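Local coordinates for protein phenol hydroxylase component phN (Pseudomonas stutzeri, PDB 3U52) that probably forms the diiron-bearing large subunit of a multicomponent phenol hydroxylase, which uses molecular oxygen to hydroxylate phenol and related aromatics, at residues I33-W47 with K117-V129. Sequence-based numbering, arbitrary orientation.
Sequences IFPEEDFEGIKITDW and KVGRQFSGAGARV
Two aromatic rings of segment 33-47 lie on Ser123 and Gly124, in the link between helices 105-121 and 125-155 of the diiron hydroxylase helical fold. Ser123 CA stands over the centre of the Phe34 ring, 3.7 Å from its centroid and almost on the normal, while Ile33 CG2 covers the opposite face nearer the rim. Trp47 takes Gly124 N and CA on one face and Ile44 CG2 on the other; its CZ3 meets Ala127 CB at 3.6 Å. Glu37 OE1 sits at the edge of the Phe122 ring. At the guanidinium edge of Arg120, Ile33 O, from the last residue of helix 30-33, accepts from NH2 on a lone pair and from NH1 tilted 33° from the carbonyl plane. Gly124 is the N-cap residue of helix 125-155, and a side chain on it would run into the indole. A xenon atom touches Trp47, and an alanine here would probably open a gap beside Gly124 and Ala127 and leave that xenon pocket without one wall. Gln121, bent at chi2 (-45°), lays its amide against the Glu36 carboxylate, whose OE2 forms a 2.8 Å salt bridge with Lys117 NZ. Glu37 holds Ser123 twice: OE1 takes Ser123 N from above the carboxylate plane, and OE2 receives Ser123 OG on its syn lone pair at 2.5 Å.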
ATOM      1  N   ILE A  33      11.534 -27.525 -35.048  1.00 21.42           N
ATOM      2  CA  ILE A  33      10.773 -26.660 -34.142  1.00 20.63           C
ATOM      3  C   ILE A  33      11.529 -26.571 -32.773  1.00 21.24           C
ATOM      4  O   ILE A  33      11.573 -25.498 -32.163  1.00 21.51           O
ATOM      5  CB  ILE A  33       9.366 -27.198 -33.957  1.00 21.16           C
ATOM      6  CG1 ILE A  33       8.578 -27.099 -35.262  1.00 20.67           C
ATOM      7  CG2 ILE A  33       8.616 -26.398 -32.847  1.00 19.61           C
ATOM      8  CD1 ILE A  33       7.331 -27.828 -35.237  1.00 19.64           C
ATOM      9  N   PHE A  34      12.154 -27.683 -32.342  1.00 20.14           N
ATOM     10  CA  PHE A  34      12.974 -27.783 -31.091  1.00 19.88           C
ATOM     11  C   PHE A  34      14.418 -28.256 -31.327  1.00 19.84           C
ATOM     12  O   PHE A  34      14.751 -29.376 -30.977  1.00 20.49           O
ATOM     13  CB  PHE A  34      12.291 -28.706 -30.074  1.00 18.94           C
ATOM     14  CG  PHE A  34      10.882 -28.308 -29.768  1.00 21.35           C
ATOM     15  CD1 PHE A  34       9.829 -29.042 -30.282  1.00 21.96           C
ATOM     16  CD2 PHE A  34      10.600 -27.181 -28.954  1.00 17.11           C
ATOM     17  CE1 PHE A  34       8.503 -28.669 -29.981  1.00 20.44           C
ATOM     18  CE2 PHE A  34       9.304 -26.817 -28.677  1.00 18.81           C
ATOM     19  CZ  PHE A  34       8.257 -27.547 -29.192  1.00 20.62           C
ATOM     20  N   PRO A  35      15.266 -27.401 -31.931  1.00 20.81           N
ATOM     21  CA  PRO A  35      16.597 -27.772 -32.401  1.00 21.76           C
ATOM     22  C   PRO A  35      17.664 -27.804 -31.322  1.00 23.46           C
ATOM     23  O   PRO A  35      18.746 -28.315 -31.578  1.00 24.70           O
ATOM     24  CB  PRO A  35      16.925 -26.649 -33.408  1.00 21.51           C
ATOM     25  CG  PRO A  35      16.173 -25.410 -32.794  1.00 20.79           C
ATOM     26  CD  PRO A  35      14.921 -25.995 -32.236  1.00 19.74           C
ATOM     27  N   GLU A  36      17.357 -27.328 -30.110  1.00 24.30           N
ATOM     28  CA  GLU A  36      18.428 -27.129 -29.102  1.00 24.85           C
ATOM     29  C   GLU A  36      18.491 -28.197 -28.030  1.00 25.92           C
ATOM     30  O   GLU A  36      19.320 -28.143 -27.135  1.00 26.72           O
ATOM     31  CB  GLU A  36      18.297 -25.771 -28.414  1.00 24.66           C
ATOM     32  CG  GLU A  36      18.514 -24.596 -29.297  1.00 23.33           C
ATOM     33  CD  GLU A  36      18.545 -23.309 -28.511  1.00 30.16           C
ATOM     34  OE1 GLU A  36      18.662 -23.354 -27.247  1.00 31.09           O
ATOM     35  OE2 GLU A  36      18.486 -22.249 -29.158  1.00 30.94           O
ATOM     36  N   GLU A  37      17.651 -29.200 -28.107  1.00 26.65           N
ATOM     37  CA  GLU A  37      17.586 -30.095 -26.946  1.00 28.69           C
ATOM     38  C   GLU A  37      18.310 -31.435 -27.050  1.00 28.51           C
ATOM     39  O   GLU A  37      18.116 -32.323 -26.203  1.00 28.07           O
ATOM     40  CB  GLU A  37      16.150 -30.227 -26.416  1.00 29.31           C
ATOM     41  CG  GLU A  37      15.137 -30.721 -27.363  1.00 33.23           C
ATOM     42  CD  GLU A  37      13.759 -30.903 -26.699  1.00 36.93           C
ATOM     43  OE1 GLU A  37      13.527 -30.421 -25.557  1.00 38.25           O
ATOM     44  OE2 GLU A  37      12.900 -31.541 -27.334  1.00 39.52           O
ATOM     45  N   ASP A  38      19.195 -31.555 -28.043  1.00 28.45           N
ATOM     46  CA  ASP A  38      19.970 -32.788 -28.239  1.00 29.07           C
ATOM     47  C   ASP A  38      21.475 -32.641 -28.026  1.00 28.22           C
ATOM     48  O   ASP A  38      22.131 -33.632 -27.670  1.00 28.99           O
ATOM     49  CB  ASP A  38      19.743 -33.371 -29.650  1.00 30.52           C
ATOM     50  CG  ASP A  38      18.337 -33.958 -29.839  1.00 35.94           C
ATOM     51  OD1 ASP A  38      18.012 -35.008 -29.238  1.00 42.51           O
ATOM     52  OD2 ASP A  38      17.550 -33.376 -30.610  1.00 44.55           O
ATOM     53  N   PHE A  39      22.017 -31.442 -28.273  1.00 26.58           N
ATOM     54  CA  PHE A  39      23.447 -31.260 -28.434  1.00 25.89           C
ATOM     55  C   PHE A  39      24.245 -31.321 -27.149  1.00 26.43           C
ATOM     56  O   PHE A  39      25.450 -31.338 -27.230  1.00 25.50           O
ATOM     57  CB  PHE A  39      23.825 -29.976 -29.191  1.00 25.06           C
ATOM     58  CG  PHE A  39      23.715 -28.712 -28.370  1.00 25.08           C
ATOM     59  CD1 PHE A  39      24.821 -28.208 -27.643  1.00 20.89           C
ATOM     60  CD2 PHE A  39      22.511 -28.028 -28.324  1.00 19.56           C
ATOM     61  CE1 PHE A  39      24.714 -27.037 -26.901  1.00 22.90           C
ATOM     62  CE2 PHE A  39      22.389 -26.836 -27.611  1.00 24.50           C
ATOM     63  CZ  PHE A  39      23.479 -26.317 -26.902  1.00 21.07           C
ATOM     64  N   GLU A  40      23.576 -31.342 -25.987  1.00 25.77           N
ATOM     65  CA  GLU A  40      24.257 -31.382 -24.677  1.00 25.09           C
ATOM     66  C   GLU A  40      24.519 -32.820 -24.185  1.00 25.62           C
ATOM     67  O   GLU A  40      25.280 -33.041 -23.239  1.00 25.86           O
ATOM     68  CB  GLU A  40      23.418 -30.622 -23.615  1.00 25.14           C
ATOM     69  CG  GLU A  40      23.477 -29.104 -23.752  1.00 24.29           C
ATOM     70  CD  GLU A  40      22.449 -28.416 -22.843  1.00 26.09           C
ATOM     71  OE1 GLU A  40      21.227 -28.575 -23.068  1.00 22.98           O
ATOM     72  OE2 GLU A  40      22.875 -27.710 -21.907  1.00 23.55           O
ATOM     73  N   GLY A  41      23.893 -33.790 -24.829  1.00 25.30           N
ATOM     74  CA  GLY A  41      24.013 -35.173 -24.411  1.00 25.52           C
ATOM     75  C   GLY A  41      22.883 -35.650 -23.543  1.00 24.90           C
ATOM     76  O   GLY A  41      22.835 -36.837 -23.200  1.00 25.66           O
ATOM     77  N   ILE A  42      21.968 -34.756 -23.138  1.00 24.47           N
ATOM     78  CA  ILE A  42      20.871 -35.159 -22.234  1.00 23.52           C
ATOM     79  C   ILE A  42      19.779 -35.906 -23.003  1.00 24.38           C
ATOM     80  O   ILE A  42      19.387 -35.465 -24.058  1.00 22.88           O
ATOM     81  CB  ILE A  42      20.248 -33.924 -21.488  1.00 23.57           C
ATOM     82  CG1 ILE A  42      21.285 -33.336 -20.500  1.00 20.83           C
ATOM     83  CG2 ILE A  42      18.958 -34.321 -20.806  1.00 22.89           C
ATOM     84  CD1 ILE A  42      21.562 -34.230 -19.249  1.00 18.27           C
ATOM     85  N   LYS A  43      19.295 -37.024 -22.455  1.00 25.75           N
ATOM     86  CA  LYS A  43      18.303 -37.841 -23.122  1.00 27.68           C
ATOM     87  C   LYS A  43      17.016 -37.751 -22.344  1.00 28.51           C
ATOM     88  O   LYS A  43      17.012 -37.972 -21.126  1.00 27.61           O
ATOM     89  CB  LYS A  43      18.746 -39.296 -23.176  1.00 27.68           C
ATOM     90  CG  LYS A  43      20.092 -39.514 -23.878  1.00 33.39           C
ATOM     91  CD  LYS A  43      20.186 -40.949 -24.440  1.00 39.13           C
ATOM     92  CE  LYS A  43      21.553 -41.242 -25.033  1.00 43.46           C
ATOM     93  NZ  LYS A  43      22.558 -41.297 -23.928  1.00 46.58           N
ATOM     94  N   ILE A  44      15.932 -37.376 -23.041  1.00 29.18           N
ATOM     95  CA  ILE A  44      14.636 -37.362 -22.426  1.00 30.84           C
ATOM     96  C   ILE A  44      13.857 -38.535 -22.985  1.00 31.15           C
ATOM     97  O   ILE A  44      13.697 -38.671 -24.192  1.00 32.16           O
ATOM     98  CB  ILE A  44      13.859 -36.031 -22.621  1.00 31.18           C
ATOM     99  CG1 ILE A  44      14.682 -34.831 -22.113  1.00 32.13           C
ATOM    100  CG2 ILE A  44      12.475 -36.098 -21.856  1.00 32.42           C
ATOM    101  CD1 ILE A  44      15.057 -34.885 -20.654  1.00 29.21           C
ATOM    102  N   THR A  45      13.385 -39.363 -22.078  1.00 31.49           N
ATOM    103  CA  THR A  45      12.628 -40.586 -22.357  1.00 32.50           C
ATOM    104  C   THR A  45      11.099 -40.347 -22.484  1.00 32.70           C
ATOM    105  O   THR A  45      10.437 -40.990 -23.302  1.00 32.18           O
ATOM    106  CB  THR A  45      12.960 -41.593 -21.259  1.00 32.63           C
ATOM    107  OG1 THR A  45      14.175 -42.284 -21.622  1.00 34.74           O
ATOM    108  CG2 THR A  45      11.813 -42.557 -20.999  1.00 36.71           C
ATOM    109  N   ASP A  46      10.563 -39.382 -21.736  1.00 31.68           N
ATOM    110  CA  ASP A  46       9.107 -39.200 -21.636  1.00 32.11           C
ATOM    111  C   ASP A  46       8.737 -37.902 -20.902  1.00 31.02           C
ATOM    112  O   ASP A  46       8.754 -37.841 -19.655  1.00 30.61           O
ATOM    113  CB  ASP A  46       8.482 -40.393 -20.927  1.00 32.17           C
ATOM    114  CG  ASP A  46       6.950 -40.343 -20.891  1.00 35.95           C
ATOM    115  OD1 ASP A  46       6.351 -41.267 -20.255  1.00 40.52           O
ATOM    116  OD2 ASP A  46       6.343 -39.421 -21.502  1.00 35.39           O
ATOM    117  N   TRP A  47       8.385 -36.888 -21.695  1.00 30.57           N
ATOM    118  CA  TRP A  47       8.088 -35.549 -21.173  1.00 30.33           C
ATOM    119  C   TRP A  47       6.860 -35.542 -20.296  1.00 30.65           C
ATOM    120  O   TRP A  47       6.731 -34.687 -19.404  1.00 29.28           O
ATOM    121  CB  TRP A  47       7.968 -34.518 -22.287  1.00 30.08           C
ATOM    122  CG  TRP A  47       9.279 -33.875 -22.703  1.00 30.00           C
ATOM    123  CD1 TRP A  47       9.951 -34.081 -23.871  1.00 32.43           C
ATOM    124  CD2 TRP A  47      10.060 -32.922 -21.961  1.00 29.13           C
ATOM    125  NE1 TRP A  47      11.098 -33.309 -23.911  1.00 31.46           N
ATOM    126  CE2 TRP A  47      11.176 -32.585 -22.751  1.00 29.88           C
ATOM    127  CE3 TRP A  47       9.926 -32.330 -20.703  1.00 27.51           C
ATOM    128  CZ2 TRP A  47      12.143 -31.682 -22.329  1.00 30.02           C
ATOM    129  CZ3 TRP A  47      10.888 -31.430 -20.289  1.00 30.61           C
ATOM    130  CH2 TRP A  47      11.982 -31.119 -21.088  1.00 29.74           C
ATOM    131  N   LYS A 117      13.781 -17.437 -23.402  1.00 20.20           N
ATOM    132  CA  LYS A 117      14.313 -18.298 -24.440  1.00 21.85           C
ATOM    133  C   LYS A 117      14.160 -19.774 -24.141  1.00 22.59           C
ATOM    134  O   LYS A 117      13.789 -20.535 -25.021  1.00 21.77           O
ATOM    135  CB  LYS A 117      15.760 -17.925 -24.779  1.00 22.01           C
ATOM    136  CG  LYS A 117      16.499 -19.032 -25.618  1.00 24.59           C
ATOM    137  CD  LYS A 117      17.731 -18.486 -26.298  1.00 25.32           C
ATOM    138  CE  LYS A 117      18.385 -19.624 -27.138  1.00 25.86           C
ATOM    139  NZ  LYS A 117      17.811 -19.592 -28.540  1.00 27.49           N
ATOM    140  N   VAL A 118      14.422 -20.207 -22.904  1.00 23.95           N
ATOM    141  CA  VAL A 118      14.324 -21.628 -22.565  1.00 24.29           C
ATOM    142  C   VAL A 118      12.838 -22.111 -22.510  1.00 26.07           C
ATOM    143  O   VAL A 118      12.509 -23.277 -22.820  1.00 27.47           O
ATOM    144  CB  VAL A 118      15.200 -21.882 -21.258  1.00 26.15           C
ATOM    145  CG1 VAL A 118      14.369 -21.750 -19.991  1.00 21.75           C
ATOM    146  CG2 VAL A 118      15.933 -23.204 -21.320  1.00 26.51           C
ATOM    147  N   GLY A 119      11.924 -21.207 -22.162  1.00 25.46           N
ATOM    148  CA  GLY A 119      10.467 -21.459 -22.294  1.00 24.31           C
ATOM    149  C   GLY A 119       9.931 -21.537 -23.740  1.00 25.17           C
ATOM    150  O   GLY A 119       8.723 -21.730 -23.950  1.00 26.03           O
ATOM    151  N   ARG A 120      10.823 -21.375 -24.732  1.00 24.45           N
ATOM    152  CA  ARG A 120      10.580 -21.779 -26.133  1.00 22.98           C
ATOM    153  C   ARG A 120      11.283 -23.123 -26.547  1.00 23.07           C
ATOM    154  O   ARG A 120      10.817 -23.810 -27.454  1.00 23.80           O
ATOM    155  CB  ARG A 120      10.989 -20.636 -27.081  1.00 22.40           C
ATOM    156  CG  ARG A 120      11.019 -21.015 -28.566  1.00 18.56           C
ATOM    157  CD  ARG A 120       9.583 -21.274 -29.110  1.00 22.63           C
ATOM    158  NE  ARG A 120       9.602 -21.630 -30.531  1.00 17.84           N
ATOM    159  CZ  ARG A 120       9.988 -22.805 -31.014  1.00 20.17           C
ATOM    160  NH1 ARG A 120      10.364 -23.824 -30.203  1.00 18.24           N
ATOM    161  NH2 ARG A 120       9.972 -22.961 -32.335  1.00 22.40           N
ATOM    162  N   GLN A 121      12.381 -23.508 -25.904  1.00 23.45           N
ATOM    163  CA  GLN A 121      13.237 -24.598 -26.462  1.00 24.66           C
ATOM    164  C   GLN A 121      12.858 -26.008 -26.150  1.00 24.16           C
ATOM    165  O   GLN A 121      13.287 -26.896 -26.885  1.00 24.05           O
ATOM    166  CB  GLN A 121      14.716 -24.468 -26.073  1.00 24.75           C
ATOM    167  CG  GLN A 121      15.385 -23.199 -26.459  1.00 27.88           C
ATOM    168  CD  GLN A 121      15.094 -22.755 -27.847  1.00 30.91           C
ATOM    169  OE1 GLN A 121      15.249 -23.516 -28.863  1.00 33.37           O
ATOM    170  NE2 GLN A 121      14.673 -21.495 -27.939  1.00 30.63           N
ATOM    171  N   PHE A 122      12.124 -26.221 -25.044  1.00 24.33           N
ATOM    172  CA  PHE A 122      11.812 -27.569 -24.547  1.00 24.98           C
ATOM    173  C   PHE A 122      10.585 -28.093 -25.253  1.00 25.14           C
ATOM    174  O   PHE A 122       9.611 -27.336 -25.419  1.00 24.70           O
ATOM    175  CB  PHE A 122      11.560 -27.575 -23.025  1.00 25.37           C
ATOM    176  CG  PHE A 122      12.771 -27.277 -22.221  1.00 24.52           C
ATOM    177  CD1 PHE A 122      13.959 -27.984 -22.457  1.00 24.21           C
ATOM    178  CD2 PHE A 122      12.744 -26.321 -21.232  1.00 24.18           C
ATOM    179  CE1 PHE A 122      15.099 -27.760 -21.733  1.00 24.74           C
ATOM    180  CE2 PHE A 122      13.900 -26.057 -20.499  1.00 27.94           C
ATOM    181  CZ  PHE A 122      15.094 -26.785 -20.758  1.00 27.42           C
ATOM    182  N   SER A 123      10.613 -29.356 -25.669  1.00 24.32           N
ATOM    183  CA  SER A 123       9.472 -29.916 -26.342  1.00 25.43           C
ATOM    184  C   SER A 123       8.406 -30.307 -25.383  1.00 26.53           C
ATOM    185  O   SER A 123       7.292 -30.621 -25.807  1.00 26.27           O
ATOM    186  CB  SER A 123       9.817 -31.093 -27.276  1.00 26.18           C
ATOM    187  OG  SER A 123      10.530 -32.141 -26.620  1.00 29.27           O
ATOM    188  N   GLY A 124       8.701 -30.287 -24.083  1.00 25.56           N
ATOM    189  CA  GLY A 124       7.649 -30.620 -23.111  1.00 24.78           C
ATOM    190  C   GLY A 124       6.840 -29.388 -22.747  1.00 25.42           C
ATOM    191  O   GLY A 124       7.400 -28.415 -22.214  1.00 24.91           O
ATOM    192  N   ALA A 125       5.534 -29.421 -23.029  1.00 24.79           N
ATOM    193  CA  ALA A 125       4.682 -28.234 -22.897  1.00 24.03           C
ATOM    194  C   ALA A 125       4.649 -27.800 -21.450  1.00 24.16           C
ATOM    195  O   ALA A 125       4.629 -26.617 -21.165  1.00 25.46           O
ATOM    196  CB  ALA A 125       3.261 -28.492 -23.416  1.00 22.40           C
ATOM    197  N   GLY A 126       4.675 -28.782 -20.571  1.00 24.30           N
ATOM    198  CA  GLY A 126       4.663 -28.610 -19.103  1.00 25.19           C
ATOM    199  C   GLY A 126       5.870 -27.831 -18.614  1.00 24.54           C
ATOM    200  O   GLY A 126       5.715 -26.833 -17.898  1.00 25.33           O
ATOM    201  N   ALA A 127       7.064 -28.266 -19.000  1.00 23.89           N
ATOM    202  CA  ALA A 127       8.304 -27.509 -18.715  1.00 22.89           C
ATOM    203  C   ALA A 127       8.318 -26.070 -19.303  1.00 22.59           C
ATOM    204  O   ALA A 127       8.809 -25.130 -18.646  1.00 22.37           O
ATOM    205  CB  ALA A 127       9.524 -28.278 -19.114  1.00 22.48           C
ATOM    206  N   ARG A 128       7.787 -25.880 -20.510  1.00 21.60           N
ATOM    207  CA  ARG A 128       7.727 -24.531 -21.139  1.00 19.81           C
ATOM    208  C   ARG A 128       6.899 -23.534 -20.334  1.00 20.70           C
ATOM    209  O   ARG A 128       7.313 -22.386 -20.133  1.00 20.94           O
ATOM    210  CB  ARG A 128       7.118 -24.580 -22.558  1.00 20.76           C
ATOM    211  CG  ARG A 128       8.046 -25.313 -23.624  1.00 17.92           C
ATOM    212  CD  ARG A 128       7.763 -24.855 -25.064  1.00 21.62           C
ATOM    213  NE  ARG A 128       6.361 -25.111 -25.423  1.00 23.02           N
ATOM    214  CZ  ARG A 128       5.898 -26.284 -25.880  1.00 23.79           C
ATOM    215  NH1 ARG A 128       4.603 -26.443 -26.170  1.00 20.36           N
ATOM    216  NH2 ARG A 128       6.734 -27.297 -26.086  1.00 21.30           N
ATOM    217  N   VAL A 129       5.709 -23.944 -19.907  1.00 20.95           N
ATOM    218  CA  VAL A 129       4.902 -23.046 -19.068  1.00 22.67           C
ATOM    219  C   VAL A 129       5.596 -22.666 -17.726  1.00 21.74           C
ATOM    220  O   VAL A 129       5.529 -21.523 -17.311  1.00 20.99           O
ATOM    221  CB  VAL A 129       3.522 -23.657 -18.757  1.00 22.77           C
ATOM    222  CG1 VAL A 129       2.664 -22.679 -17.906  1.00 25.55           C
ATOM    223  CG2 VAL A 129       2.802 -23.947 -20.057  1.00 29.20           C
TER
HETATM  224  O   HOH W   1      14.933 -26.527 -28.738  1.00 22.18           O